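Local coordinates for PA1221 (Pseudomonas aeruginosa, PDB 4DG8), which belongs to the ANL clan of AMP-binding enzymes, holds a bound adenosine monophosphate and carries a phosphopantetheine attachment site toward the end of its sequence, at residues A[43-48]-A[224-229]; A[85-90]-A[145-150]; A[115-120]-A[139-144]; A[166-171]-A[314-319]. All coordinates share one frame; numbering follows the deposited sequence.

Interaction 1 (A[43-48]-A[224-229])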
loop_
_atom_site.group_PDB
_atom_site.type_symbol
_atom_site.label_atom_id
_atom_site.label_comp_id
_atom_site.label_asym_id
_atom_site.label_seq_id
_atom_site.Cartn_x
_atom_site.Cartn_y
_atom_site.Cartn_z
ATOM N N ARG A 43 9.419 -17.488 -19.820
ATOM C CA ARG A 43 10.089 -16.647 -18.815
ATOM C C ARG A 43 9.552 -16.906 -17.387
ATOM O O ARG A 43 8.425 -17.341 -17.206
ATOM C CB ARG A 43 9.907 -15.165 -19.140
ATOM C CG ARG A 43 10.862 -14.582 -20.168
ATOM C CD ARG A 43 10.703 -13.065 -20.175
ATOM N NE ARG A 43 11.624 -12.388 -21.084
ATOM C CZ ARG A 43 11.705 -11.065 -21.207
ATOM N NH1 ARG A 43 10.922 -10.281 -20.478
ATOM N NH2 ARG A 43 12.568 -10.523 -22.056
ATOM N N GLU A 44 10.367 -16.621 -16.378
ATOM C CA GLU A 44 10.005 -16.889 -14.989
ATOM C C GLU A 44 9.077 -15.796 -14.401
ATOM O O GLU A 44 9.438 -14.621 -14.311
ATOM C CB GLU A 44 11.303 -16.982 -14.190
ATOM C CG GLU A 44 11.163 -17.475 -12.796
ATOM C CD GLU A 44 12.511 -17.603 -12.128
ATOM O OE1 GLU A 44 13.392 -16.778 -12.432
ATOM O OE2 GLU A 44 12.694 -18.531 -11.314
ATOM N N ALA A 45 7.854 -16.187 -14.067
ATOM C CA ALA A 45 6.856 -15.276 -13.502
ATOM C C ALA A 45 6.920 -15.153 -11.979
ATOM O O ALA A 45 6.602 -14.113 -11.414
ATOM C CB ALA A 45 5.464 -15.687 -13.949
ATOM N N ILE A 46 7.259 -16.259 -11.325
ATOM C CA ILE A 46 7.294 -16.330 -9.869
ATOM C C ILE A 46 8.502 -17.156 -9.449
ATOM O O ILE A 46 8.694 -18.259 -9.939
ATOM C CB ILE A 46 6.048 -17.058 -9.307
ATOM C CG1 ILE A 46 4.742 -16.361 -9.691
ATOM C CG2 ILE A 46 6.134 -17.184 -7.802
ATOM C CD1 ILE A 46 3.503 -17.150 -9.233
ATOM N N ARG A 47 9.286 -16.641 -8.513
ATOM C CA ARG A 47 10.350 -17.430 -7.917
ATOM C C ARG A 47 10.121 -17.558 -6.421
ATOM O O ARG A 47 10.052 -16.552 -5.707
ATOM C CB ARG A 47 11.725 -16.793 -8.168
ATOM C CG ARG A 47 12.848 -17.416 -7.305
ATOM C CD ARG A 47 13.310 -18.751 -7.852
ATOM N NE ARG A 47 14.055 -18.533 -9.082
ATOM C CZ ARG A 47 15.380 -18.513 -9.167
ATOM N NH1 ARG A 47 16.128 -18.755 -8.095
ATOM N NH2 ARG A 47 15.954 -18.272 -10.339
ATOM N N ASP A 48 10.013 -18.789 -5.941
ATOM C CA ASP A 48 9.779 -19.015 -4.517
ATOM C C ASP A 48 10.703 -20.110 -3.971
ATOM O O ASP A 48 11.575 -20.592 -4.699
ATOM C CB ASP A 48 8.287 -19.298 -4.258
ATOM C CG ASP A 48 7.776 -20.574 -4.935
ATOM O OD1 ASP A 48 8.590 -21.459 -5.305
ATOM O OD2 ASP A 48 6.530 -20.705 -5.055
ATOM N N GLY A 224 4.110 -4.695 -11.146
ATOM C CA GLY A 224 5.273 -4.132 -11.809
ATOM C C GLY A 224 6.108 -5.209 -12.509
ATOM O O GLY A 224 6.623 -4.994 -13.606
ATOM N N ALA A 225 6.275 -6.355 -11.856
ATOM C CA ALA A 225 6.879 -7.521 -12.504
ATOM C C ALA A 225 6.004 -8.132 -13.579
ATOM O O ALA A 225 6.396 -8.199 -14.757
ATOM C CB ALA A 225 7.195 -8.598 -11.467
ATOM N N LEU A 226 4.807 -8.571 -13.184
ATOM C CA LEU A 226 4.035 -9.437 -14.079
ATOM C C LEU A 226 3.532 -8.710 -15.327
ATOM O O LEU A 226 3.306 -9.323 -16.364
ATOM C CB LEU A 226 2.857 -10.092 -13.342
ATOM C CG LEU A 226 3.206 -11.086 -12.227
ATOM C CD1 LEU A 226 1.935 -11.535 -11.537
ATOM C CD2 LEU A 226 3.950 -12.291 -12.809
ATOM N N LEU A 227 3.328 -7.404 -15.228
ATOM C CA LEU A 227 2.849 -6.665 -16.388
ATOM C C LEU A 227 4.007 -6.256 -17.310
ATOM O O LEU A 227 3.800 -5.716 -18.400
ATOM C CB LEU A 227 1.990 -5.463 -15.951
ATOM C CG LEU A 227 0.756 -5.872 -15.143
ATOM C CD1 LEU A 227 -0.104 -4.657 -14.847
ATOM C CD2 LEU A 227 -0.067 -6.968 -15.873
ATOM N N ASN A 228 5.233 -6.457 -16.832
ATOM C CA ASN A 228 6.432 -6.291 -17.660
ATOM C C ASN A 228 7.202 -7.530 -18.137
ATOM O O ASN A 228 8.293 -7.396 -18.693
ATOM C CB ASN A 228 7.335 -5.199 -17.094
ATOM C CG ASN A 228 6.645 -3.857 -17.109
ATOM O OD1 ASN A 228 6.479 -3.248 -18.172
ATOM N ND2 ASN A 228 6.171 -3.418 -15.942
ATOM N N GLY A 229 6.677 -8.726 -17.874
ATOM C CA GLY A 229 7.400 -9.939 -18.237
ATOM C C GLY A 229 8.526 -10.243 -17.251
ATOM O O GLY A 229 9.427 -11.039 -17.546
HETATM O O HOH W 1 10.783 -13.116 -16.198
#

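Interaction 2 (A[85-90]-A[145-150])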
loop_
_atom_site.group_PDB
_atom_site.type_symbol
_atom_site.label_atom_id
_atom_site.label_comp_id
_atom_site.label_asym_id
_atom_site.label_seq_id
_atom_site.Cartn_x
_atom_site.Cartn_y
_atom_site.Cartn_z
ATOM N N GLU A 85 0.342 -16.023 3.550
ATOM C CA GLU A 85 1.664 -15.455 3.276
ATOM C C GLU A 85 1.941 -15.520 1.776
ATOM O O GLU A 85 1.331 -16.321 1.072
ATOM C CB GLU A 85 2.764 -16.225 4.027
ATOM C CG GLU A 85 2.682 -16.148 5.549
ATOM C CD GLU A 85 2.728 -14.724 6.067
ATOM O OE1 GLU A 85 3.262 -13.846 5.362
ATOM O OE2 GLU A 85 2.222 -14.476 7.180
ATOM N N TYR A 86 2.862 -14.701 1.274
ATOM C CA TYR A 86 3.123 -14.759 -0.153
ATOM C C TYR A 86 3.515 -16.156 -0.587
ATOM O O TYR A 86 4.451 -16.746 -0.043
ATOM C CB TYR A 86 4.155 -13.725 -0.606
ATOM C CG TYR A 86 3.500 -12.396 -0.812
ATOM C CD1 TYR A 86 3.858 -11.298 -0.048
ATOM C CD2 TYR A 86 2.474 -12.256 -1.738
ATOM C CE1 TYR A 86 3.228 -10.089 -0.211
ATOM C CE2 TYR A 86 1.835 -11.047 -1.911
ATOM C CZ TYR A 86 2.219 -9.965 -1.141
ATOM O OH TYR A 86 1.592 -8.754 -1.298
ATOM N N SER A 87 2.782 -16.667 -1.574
ATOM C CA SER A 87 3.063 -17.969 -2.157
ATOM C C SER A 87 2.644 -17.911 -3.621
ATOM O O SER A 87 1.933 -16.990 -4.029
ATOM C CB SER A 87 2.268 -19.060 -1.440
ATOM O OG SER A 87 0.879 -18.912 -1.702
ATOM N N ARG A 88 3.089 -18.881 -4.409
ATOM C CA ARG A 88 2.637 -18.966 -5.792
ATOM C C ARG A 88 1.106 -19.092 -5.834
ATOM O O ARG A 88 0.435 -18.526 -6.715
ATOM C CB ARG A 88 3.348 -20.123 -6.524
ATOM C CG ARG A 88 3.175 -21.485 -5.867
ATOM C CD ARG A 88 3.819 -22.560 -6.710
ATOM N NE ARG A 88 5.287 -22.476 -6.664
ATOM C CZ ARG A 88 6.103 -23.258 -7.358
ATOM N NH1 ARG A 88 5.609 -24.199 -8.160
ATOM N NH2 ARG A 88 7.418 -23.103 -7.241
ATOM N N GLU A 89 0.542 -19.804 -4.862
ATOM C CA GLU A 89 -0.918 -19.880 -4.745
ATOM C C GLU A 89 -1.618 -18.515 -4.582
ATOM O O GLU A 89 -2.617 -18.249 -5.249
ATOM C CB GLU A 89 -1.346 -20.787 -3.583
ATOM C CG GLU A 89 -1.139 -22.274 -3.836
ATOM C CD GLU A 89 0.294 -22.704 -3.649
ATOM O OE1 GLU A 89 1.074 -21.943 -3.034
ATOM O OE2 GLU A 89 0.634 -23.806 -4.115
ATOM N N SER A 90 -1.128 -17.653 -3.695
ATOM C CA SER A 90 -1.843 -16.386 -3.484
ATOM C C SER A 90 -1.791 -15.475 -4.739
ATOM O O SER A 90 -2.806 -14.881 -5.144
ATOM C CB SER A 90 -1.399 -15.681 -2.186
ATOM O OG SER A 90 -0.008 -15.458 -2.159
ATOM N N PRO A 145 -10.534 -23.648 1.290
ATOM C CA PRO A 145 -9.115 -24.013 1.163
ATOM C C PRO A 145 -8.718 -23.981 -0.301
ATOM O O PRO A 145 -9.339 -24.654 -1.121
ATOM C CB PRO A 145 -9.077 -25.449 1.694
ATOM C CG PRO A 145 -10.458 -25.991 1.404
ATOM C CD PRO A 145 -11.406 -24.820 1.499
ATOM N N VAL A 146 -7.657 -23.265 -0.631
ATOM C CA VAL A 146 -7.388 -23.022 -2.037
ATOM C C VAL A 146 -6.760 -24.246 -2.713
ATOM O O VAL A 146 -6.900 -24.430 -3.911
ATOM C CB VAL A 146 -6.542 -21.749 -2.255
ATOM C CG1 VAL A 146 -5.055 -22.055 -2.074
ATOM C CG2 VAL A 146 -6.825 -21.171 -3.629
ATOM N N ARG A 147 -6.096 -25.089 -1.932
ATOM C CA ARG A 147 -5.462 -26.285 -2.471
ATOM C C ARG A 147 -6.475 -27.416 -2.586
ATOM O O ARG A 147 -6.233 -28.435 -3.238
ATOM C CB ARG A 147 -4.280 -26.699 -1.583
ATOM C CG ARG A 147 -3.063 -25.790 -1.735
ATOM C CD ARG A 147 -1.961 -26.060 -0.709
ATOM N NE ARG A 147 -0.987 -24.970 -0.722
ATOM C CZ ARG A 147 -1.177 -23.795 -0.127
ATOM N NH1 ARG A 147 -2.298 -23.574 0.545
ATOM N NH2 ARG A 147 -0.251 -22.840 -0.200
ATOM N N HIS A 148 -7.592 -27.258 -1.891
ATOM C CA HIS A 148 -8.622 -28.294 -1.868
ATOM C C HIS A 148 -9.898 -28.124 -2.710
ATOM O O HIS A 148 -10.870 -28.850 -2.512
ATOM C CB HIS A 148 -8.836 -28.835 -0.453
ATOM C CG HIS A 148 -7.631 -29.556 0.073
ATOM N ND1 HIS A 148 -6.547 -28.896 0.612
ATOM C CD2 HIS A 148 -7.311 -30.873 0.081
ATOM C CE1 HIS A 148 -5.626 -29.778 0.962
ATOM N NE2 HIS A 148 -6.065 -30.983 0.650
ATOM N N LEU A 149 -9.914 -27.122 -3.585
ATOM C CA LEU A 149 -11.085 -26.829 -4.417
ATOM C C LEU A 149 -11.476 -27.929 -5.409
ATOM O O LEU A 149 -10.618 -28.653 -5.932
ATOM C CB LEU A 149 -10.885 -25.523 -5.183
ATOM C CG LEU A 149 -10.512 -24.317 -4.324
ATOM C CD1 LEU A 149 -10.304 -23.101 -5.201
ATOM C CD2 LEU A 149 -11.573 -24.052 -3.279
ATOM N N PRO A 150 -12.788 -28.047 -5.669
ATOM C CA PRO A 150 -13.365 -28.994 -6.624
ATOM C C PRO A 150 -13.236 -28.518 -8.072
ATOM O O PRO A 150 -13.140 -27.312 -8.328
ATOM C CB PRO A 150 -14.837 -29.037 -6.209
ATOM C CG PRO A 150 -15.103 -27.673 -5.686
ATOM C CD PRO A 150 -13.829 -27.235 -5.008
#

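Interaction 3 (A[115-120]-A[139-144])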
loop_
_atom_site.group_PDB
_atom_site.type_symbol
_atom_site.label_atom_id
_atom_site.label_comp_id
_atom_site.label_asym_id
_atom_site.label_seq_id
_atom_site.Cartn_x
_atom_site.Cartn_y
_atom_site.Cartn_z
ATOM N N TRP A 115 -14.055 -8.143 13.686
ATOM C CA TRP A 115 -13.483 -7.088 12.849
ATOM C C TRP A 115 -13.539 -7.482 11.369
ATOM O O TRP A 115 -14.044 -6.722 10.522
ATOM C CB TRP A 115 -12.045 -6.771 13.310
ATOM C CG TRP A 115 -11.238 -5.929 12.344
ATOM C CD1 TRP A 115 -10.432 -6.378 11.334
ATOM C CD2 TRP A 115 -11.164 -4.497 12.310
ATOM N NE1 TRP A 115 -9.868 -5.313 10.672
ATOM C CE2 TRP A 115 -10.299 -4.148 11.253
ATOM C CE3 TRP A 115 -11.747 -3.476 13.073
ATOM C CZ2 TRP A 115 -10.004 -2.823 10.934
ATOM C CZ3 TRP A 115 -11.452 -2.157 12.755
ATOM C CH2 TRP A 115 -10.588 -1.844 11.689
ATOM N N ASN A 116 -13.054 -8.683 11.055
ATOM C CA ASN A 116 -13.082 -9.157 9.670
ATOM C C ASN A 116 -14.490 -9.302 9.098
ATOM O O ASN A 116 -14.729 -8.989 7.935
ATOM C CB ASN A 116 -12.298 -10.468 9.509
ATOM C CG ASN A 116 -10.815 -10.234 9.399
ATOM O OD1 ASN A 116 -10.383 -9.194 8.900
ATOM N ND2 ASN A 116 -10.020 -11.187 9.871
ATOM N N ALA A 117 -15.420 -9.768 9.923
ATOM C CA ALA A 117 -16.791 -9.926 9.491
ATOM C C ALA A 117 -17.341 -8.566 9.092
ATOM O O ALA A 117 -18.030 -8.436 8.081
ATOM C CB ALA A 117 -17.651 -10.554 10.613
ATOM N N GLU A 118 -17.040 -7.550 9.889
ATOM C CA GLU A 118 -17.530 -6.224 9.546
ATOM C C GLU A 118 -16.842 -5.635 8.277
ATOM O O GLU A 118 -17.503 -4.994 7.440
ATOM C CB GLU A 118 -17.472 -5.300 10.769
ATOM C CG GLU A 118 -17.922 -3.864 10.502
ATOM C CD GLU A 118 -19.415 -3.707 10.178
ATOM O OE1 GLU A 118 -20.183 -4.695 10.191
ATOM O OE2 GLU A 118 -19.825 -2.560 9.903
ATOM N N LEU A 119 -15.547 -5.875 8.093
ATOM C CA LEU A 119 -14.922 -5.491 6.821
ATOM C C LEU A 119 -15.620 -6.170 5.620
ATOM O O LEU A 119 -15.914 -5.520 4.588
ATOM C CB LEU A 119 -13.427 -5.828 6.803
ATOM C CG LEU A 119 -12.490 -5.139 7.805
ATOM C CD1 LEU A 119 -11.039 -5.477 7.450
ATOM C CD2 LEU A 119 -12.700 -3.624 7.839
ATOM N N CYS A 120 -15.907 -7.469 5.776
ATOM C CA CYS A 120 -16.535 -8.248 4.704
ATOM C C CYS A 120 -17.923 -7.749 4.399
ATOM O O CYS A 120 -18.315 -7.693 3.231
ATOM C CB CYS A 120 -16.564 -9.754 5.006
ATOM S SG CYS A 120 -14.894 -10.548 4.948
ATOM N N ASN A 139 -13.722 -19.009 11.738
ATOM C CA ASN A 139 -14.724 -18.394 12.621
ATOM C C ASN A 139 -16.009 -17.937 11.908
ATOM O O ASN A 139 -16.498 -16.835 12.137
ATOM C CB ASN A 139 -14.111 -17.196 13.346
ATOM C CG ASN A 139 -12.935 -17.581 14.228
ATOM O OD1 ASN A 139 -11.790 -17.172 13.987
ATOM N ND2 ASN A 139 -13.213 -18.357 15.263
ATOM N N GLY A 140 -16.548 -18.776 11.037
ATOM C CA GLY A 140 -17.820 -18.491 10.413
ATOM C C GLY A 140 -17.717 -17.615 9.187
ATOM O O GLY A 140 -18.700 -17.442 8.485
ATOM N N LEU A 141 -16.538 -17.048 8.928
ATOM C CA LEU A 141 -16.328 -16.284 7.701
ATOM C C LEU A 141 -16.318 -17.252 6.521
ATOM O O LEU A 141 -15.977 -18.421 6.681
ATOM C CB LEU A 141 -15.020 -15.503 7.755
ATOM C CG LEU A 141 -14.883 -14.440 8.851
ATOM C CD1 LEU A 141 -13.421 -14.076 9.080
ATOM C CD2 LEU A 141 -15.714 -13.195 8.539
ATOM N N PRO A 142 -16.708 -16.772 5.330
ATOM C CA PRO A 142 -16.877 -17.677 4.178
ATOM C C PRO A 142 -15.544 -18.007 3.491
ATOM O O PRO A 142 -15.191 -17.364 2.513
ATOM C CB PRO A 142 -17.815 -16.896 3.242
ATOM C CG PRO A 142 -17.583 -15.445 3.583
ATOM C CD PRO A 142 -17.138 -15.388 5.044
ATOM N N CYS A 143 -14.821 -18.990 4.030
ATOM C CA CYS A 143 -13.495 -19.374 3.549
ATOM C C CYS A 143 -13.515 -20.705 2.836
ATOM O O CYS A 143 -14.250 -21.601 3.223
ATOM C CB CYS A 143 -12.522 -19.538 4.714
ATOM S SG CYS A 143 -11.798 -18.043 5.345
ATOM N N VAL A 144 -12.676 -20.837 1.813
ATOM C CA VAL A 144 -12.445 -22.125 1.178
ATOM C C VAL A 144 -10.948 -22.389 1.062
ATOM O O VAL A 144 -10.177 -21.467 0.809
ATOM C CB VAL A 144 -13.098 -22.209 -0.214
ATOM C CG1 VAL A 144 -14.595 -22.040 -0.092
ATOM C CG2 VAL A 144 -12.516 -21.163 -1.169
#

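Interaction 4 (A[166-171]-A[314-319])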
loop_
_atom_site.group_PDB
_atom_site.type_symbol
_atom_site.label_atom_id
_atom_site.label_comp_id
_atom_site.label_asym_id
_atom_site.label_seq_id
_atom_site.Cartn_x
_atom_site.Cartn_y
_atom_site.Cartn_z
ATOM N N ILE A 166 -13.230 -2.545 -11.202
ATOM C CA ILE A 166 -12.504 -2.589 -9.932
ATOM C C ILE A 166 -11.578 -3.800 -9.950
ATOM O O ILE A 166 -12.014 -4.908 -10.282
ATOM C CB ILE A 166 -13.472 -2.727 -8.716
ATOM C CG1 ILE A 166 -14.581 -1.674 -8.781
ATOM C CG2 ILE A 166 -12.692 -2.679 -7.370
ATOM C CD1 ILE A 166 -14.066 -0.247 -8.828
ATOM N N ALA A 167 -10.289 -3.566 -9.707
ATOM C CA ALA A 167 -9.313 -4.628 -9.441
ATOM C C ALA A 167 -9.212 -5.072 -7.965
ATOM O O ALA A 167 -9.047 -6.260 -7.643
ATOM C CB ALA A 167 -7.937 -4.234 -9.986
ATOM N N TYR A 168 -9.248 -4.117 -7.055
ATOM C CA TYR A 168 -9.101 -4.487 -5.647
ATOM C C TYR A 168 -9.636 -3.444 -4.693
ATOM O O TYR A 168 -9.885 -2.295 -5.076
ATOM C CB TYR A 168 -7.641 -4.860 -5.300
ATOM C CG TYR A 168 -6.629 -3.741 -5.404
ATOM C CD1 TYR A 168 -6.520 -2.771 -4.412
ATOM C CD2 TYR A 168 -5.744 -3.682 -6.473
ATOM C CE1 TYR A 168 -5.584 -1.748 -4.509
ATOM C CE2 TYR A 168 -4.799 -2.669 -6.574
ATOM C CZ TYR A 168 -4.718 -1.706 -5.597
ATOM O OH TYR A 168 -3.761 -0.707 -5.713
ATOM N N ILE A 169 -9.803 -3.856 -3.446
ATOM C CA ILE A 169 -10.135 -2.934 -2.378
ATOM C C ILE A 169 -9.046 -2.919 -1.300
ATOM O O ILE A 169 -8.573 -3.968 -0.875
ATOM C CB ILE A 169 -11.492 -3.282 -1.735
ATOM C CG1 ILE A 169 -12.605 -3.068 -2.754
ATOM C CG2 ILE A 169 -11.714 -2.444 -0.443
ATOM C CD1 ILE A 169 -13.967 -3.509 -2.305
ATOM N N ASN A 170 -8.646 -1.726 -0.870
ATOM C CA ASN A 170 -7.770 -1.578 0.294
ATOM C C ASN A 170 -8.478 -0.743 1.334
ATOM O O ASN A 170 -8.992 0.337 1.027
ATOM C CB ASN A 170 -6.447 -0.895 -0.063
ATOM C CG ASN A 170 -5.475 -1.832 -0.781
ATOM O OD1 ASN A 170 -5.854 -2.914 -1.256
ATOM N ND2 ASN A 170 -4.215 -1.411 -0.875
ATOM N N PHE A 171 -8.505 -1.216 2.572
ATOM C CA PHE A 171 -9.203 -0.457 3.607
ATOM C C PHE A 171 -8.260 0.607 4.175
ATOM O O PHE A 171 -7.060 0.353 4.359
ATOM C CB PHE A 171 -9.704 -1.376 4.716
ATOM C CG PHE A 171 -11.074 -1.954 4.458
ATOM C CD1 PHE A 171 -12.210 -1.192 4.665
ATOM C CD2 PHE A 171 -11.223 -3.260 4.011
ATOM C CE1 PHE A 171 -13.480 -1.724 4.430
ATOM C CE2 PHE A 171 -12.492 -3.799 3.782
ATOM C CZ PHE A 171 -13.613 -3.031 3.984
ATOM N N ASN A 314 -5.222 7.420 -4.974
ATOM C CA ASN A 314 -4.577 7.579 -6.285
ATOM C C ASN A 314 -3.738 6.375 -6.733
ATOM O O ASN A 314 -2.789 6.524 -7.505
ATOM C CB ASN A 314 -3.926 8.951 -6.496
ATOM C CG ASN A 314 -3.653 9.270 -7.985
ATOM O OD1 ASN A 314 -4.407 8.877 -8.884
ATOM N ND2 ASN A 314 -2.558 9.984 -8.237
ATOM N N THR A 315 -3.982 5.231 -6.103
ATOM C CA THR A 315 -3.369 3.970 -6.528
ATOM C C THR A 315 -1.837 3.941 -6.431
ATOM O O THR A 315 -1.153 4.114 -7.447
ATOM C CB THR A 315 -3.835 3.533 -7.951
ATOM O OG1 THR A 315 -5.257 3.698 -8.066
ATOM C CG2 THR A 315 -3.457 2.040 -8.226
ATOM N N THR A 316 -1.305 3.719 -5.220
ATOM C CA THR A 316 0.154 3.618 -5.056
ATOM C C THR A 316 0.929 4.936 -5.153
ATOM O O THR A 316 1.312 5.489 -4.115
ATOM C CB THR A 316 0.756 2.509 -5.928
ATOM O OG1 THR A 316 -0.014 1.312 -5.752
ATOM C CG2 THR A 316 2.212 2.239 -5.527
ATOM N N PHE A 317 1.382 5.299 -6.340
ATOM C CA PHE A 317 2.148 6.530 -6.505
ATOM C C PHE A 317 1.366 7.641 -7.193
ATOM O O PHE A 317 0.546 7.406 -8.075
ATOM C CB PHE A 317 3.409 6.271 -7.338
ATOM C CG PHE A 317 4.412 5.392 -6.673
ATOM C CD1 PHE A 317 4.510 5.348 -5.288
ATOM C CD2 PHE A 317 5.300 4.629 -7.440
ATOM C CE1 PHE A 317 5.461 4.541 -4.675
ATOM C CE2 PHE A 317 6.240 3.822 -6.831
ATOM C CZ PHE A 317 6.313 3.769 -5.447
ATOM N N THR A 318 1.686 8.862 -6.793
ATOM C CA THR A 318 1.170 10.073 -7.401
ATOM C C THR A 318 2.356 10.792 -8.043
ATOM O O THR A 318 2.321 11.132 -9.219
ATOM C CB THR A 318 0.416 10.948 -6.384
ATOM O OG1 THR A 318 -0.763 10.246 -5.962
ATOM C CG2 THR A 318 -0.001 12.253 -7.014
ATOM N N CYS A 319 3.379 11.081 -7.243
ATOM C CA CYS A 319 4.639 11.588 -7.779
ATOM C C CYS A 319 5.810 10.657 -7.463
ATOM O O CYS A 319 5.827 9.999 -6.426
ATOM C CB CYS A 319 4.944 12.974 -7.213
ATOM S SG CYS A 319 3.644 14.191 -7.459
#

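Interaction 1 (A[43-48]-A[224-229])
Arg43 and Ala45 meet Leu226 and Gly229 where a beta-alpha-beta crossover of the AMP-binding domain turns from its helix toward its second strand. Helix 217-226 links strands 206-209 and 231-234 of a mixed sheet, and strand 44-48 lies beside 231-234 in parallel. The crossover therefore delivers its end directly against residues 43-48, burying 183 Å² in all.

The apolar part is a single methyl contact. One methyl of Leu226, CD2, sits 3.9 Å from Ala45 CB. The same methyl is 3.5 Å from Ala45 O, so it rests against backbone as well as side chain. With CG anti to its carbonyl carbon (chi1 -66°) and an extended second torsion, Leu226 brings this methyl nearer to the strand than its first bond alone would suggest. Leu58 of helix 55-72 touches both side chains and extends this core. Ala45 also belongs to a classic beta bulge, in which it and Ile46 both face Val53 on the neighbouring antiparallel strand.

Polar contacts gather on Gly229, whose positive phi (78°) turns the chain after the helix. The side chain of Arg43, extended from CG to NE, reaches alongside it, and the carbonyl lies at the edge of the guanidinium, near its plane. Asn228 steadies this turn, giving a nearly straight bond from ND2 to Gly224 O (2.9 Å, 177°) within the segment.

Gly229 O collects two donors: Arg43 NH1 at 3.4 Å in a weak bond, and a water at 2.8 Å that also donates to Glu44 O.

Interaction 2 (A[85-90]-A[145-150])
Glu89 folds at chi2 (79°) while Arg147 stays extended from CG to NE, and the two side chains meet crossing at about a right angle. Glu89 CG then lies 3.6 Å above one face of the guanidinium, displaced toward its rim, and the carboxylate overhangs the same face, out of the plane, with OE1 nearest NH2. With the planes 40° apart and Glu89 OE2 3.9 Å from Arg147 NE, the pairing is one-pronged rather than flat and two-pronged.

The resulting salt bridge, Arg147 NH2 to Glu89 OE1 at 3.3 Å, is weak as a hydrogen bond: OE1 lies out of the guanidinium plane, and the N-H...O angle is only 123°. A second donor, Ser87 OG, reaches the same OE1 weakly, also at 3.3 Å. Arg147 has another hold: its NH1 donates to Cys131 O, which ties the guanidinium to the loop after strand 125-130. Nearer the backbone of Glu89, Val146 CG1 packs on its CB at 4.2 Å. The Val146 backbone bonds to Asp130, continuing the pairing at the edge of the sheet.

With its carboxylate at the first turn of helix 88-99, Glu89 probably gains from the positive end of the helix dipole as well as from Arg147. That turn is closed by reciprocal bonds: Ser90 N donates to Ser87 OG at 3.1 Å, and Ser87 N donates to Ser90 OG. This is a capping box at the start of the helix that joins parallel strands 79-83 and 103-106, fastened at the protein surface to the segment leaving edge strand 143-145.

Interaction 3 (A[115-120]-A[139-144])
Leu141 packs its forked end against Asn116 and Ala117 in a van der Waals contact, placing the approach to edge strand 143-145 against the flank of helix 113-123. The fork spans two consecutive helical residues. CD1 touches Asn116 CB at 3.8 Å, whereas CD2 comes to 3.6 Å from Ala117 CA and 3.9 Å from Ala117 CB. CD2 also approaches Ala117 N at 3.7 Å and thus lies on the helix backbone itself. In Leu141 a chi1 of -62° puts CG on the helix side, and a chi2 of 161° sets the two methyls on neighbouring residues.

Helix 113-123 is the connection of a beta-alpha-beta crossover from strand 103-106 to strand 125-130, with strand 79-83 between them in the sheet. Strand 143-145 then pairs in parallel with 125-130, Val144 bonding to both Ile128 and Asp130.

Between the leucine and this strand the chain makes an inverse gamma turn centred on Pro142, marked by a weak bond from Cys143 N to Leu141 O of 2.9 Å. On the helix side, the amide of Asn116 is engaged away from Leu141: ND2 donates to Asp108 O in the segment leading into the helix, while CB meets the methyl.

Interaction 4 (A[166-171]-A[314-319])
Tyr168 touches Thr315 and Thr316 through its hydroxyl end, joining two sheets of the ANL-type AMP-binding fold. Strand 166-172, which carries the tyrosine, belongs to the seven-stranded mixed sheet and leads into the glycine-, serine- and threonine-rich loop of this family. Residues 314-319 follow the family's Tyr-Gly-Pro-Thr-Glu motif and lead into strand 319-322 of a second sheet. The whole contact buries 60 Å².

The closer part is a single approach: Tyr168 OH lies 3.7 Å from the Thr315 methyl CG2. A chi1 of 65° sets the ring between the backbone N and carbonyl carbon of Tyr168. Its base lies in a classic beta bulge, where Ala167 and Tyr168 both face Cys184. The ring also meets that of Tyr104 on strand 103-106, their planes about 25° apart, so it packs within its own sheet besides touching Ile189 of helix 186-193. Thr315, at a positive phi of 63°, is tied down by OG1 donating to Gly369 O, and Arg191 grips the carbonyls of Asn314 and Thr315.

The Thr316 side is looser, although it too is buried: Thr316 OG1 remains 4.3 Å from Tyr168 OH. Thr316 stands beside a bound butanediol, probably from the crystallisation liquor and about 4 Å from its side chain, with adenosine monophosphate about 7 Å away. Its backbone N donates to Asp216 OD1, a bond that holds the backbone of Thr316 to Asp216.

The tyrosine hydroxyl takes its polar partner outside both segments, in a hydrogen bond with Thr219 OG1.

Interactions 1 and 2 touch: Asp48 OD2 and Arg88 NE form a salt bridge at 2.7 Å, coupling the four-stranded sheet to the start of helix 88-99. Interactions 2 and 3, their centres about 17 Å apart, meet at edge strand 143-145, and Leu149 CD2, in the loop beyond it, packs back on Val144 CG2 at 3.7 Å. Interaction 3 reaches interaction 4 through helix 113-123, whose Leu119 O is 3.4 Å from Phe171 CZ on strand 166-172. Interaction 4 is the most central, about 7 Å from the centre of the chain, against 19 to 22 Å for the others, and it also borders the region of the bound adenosine monophosphate.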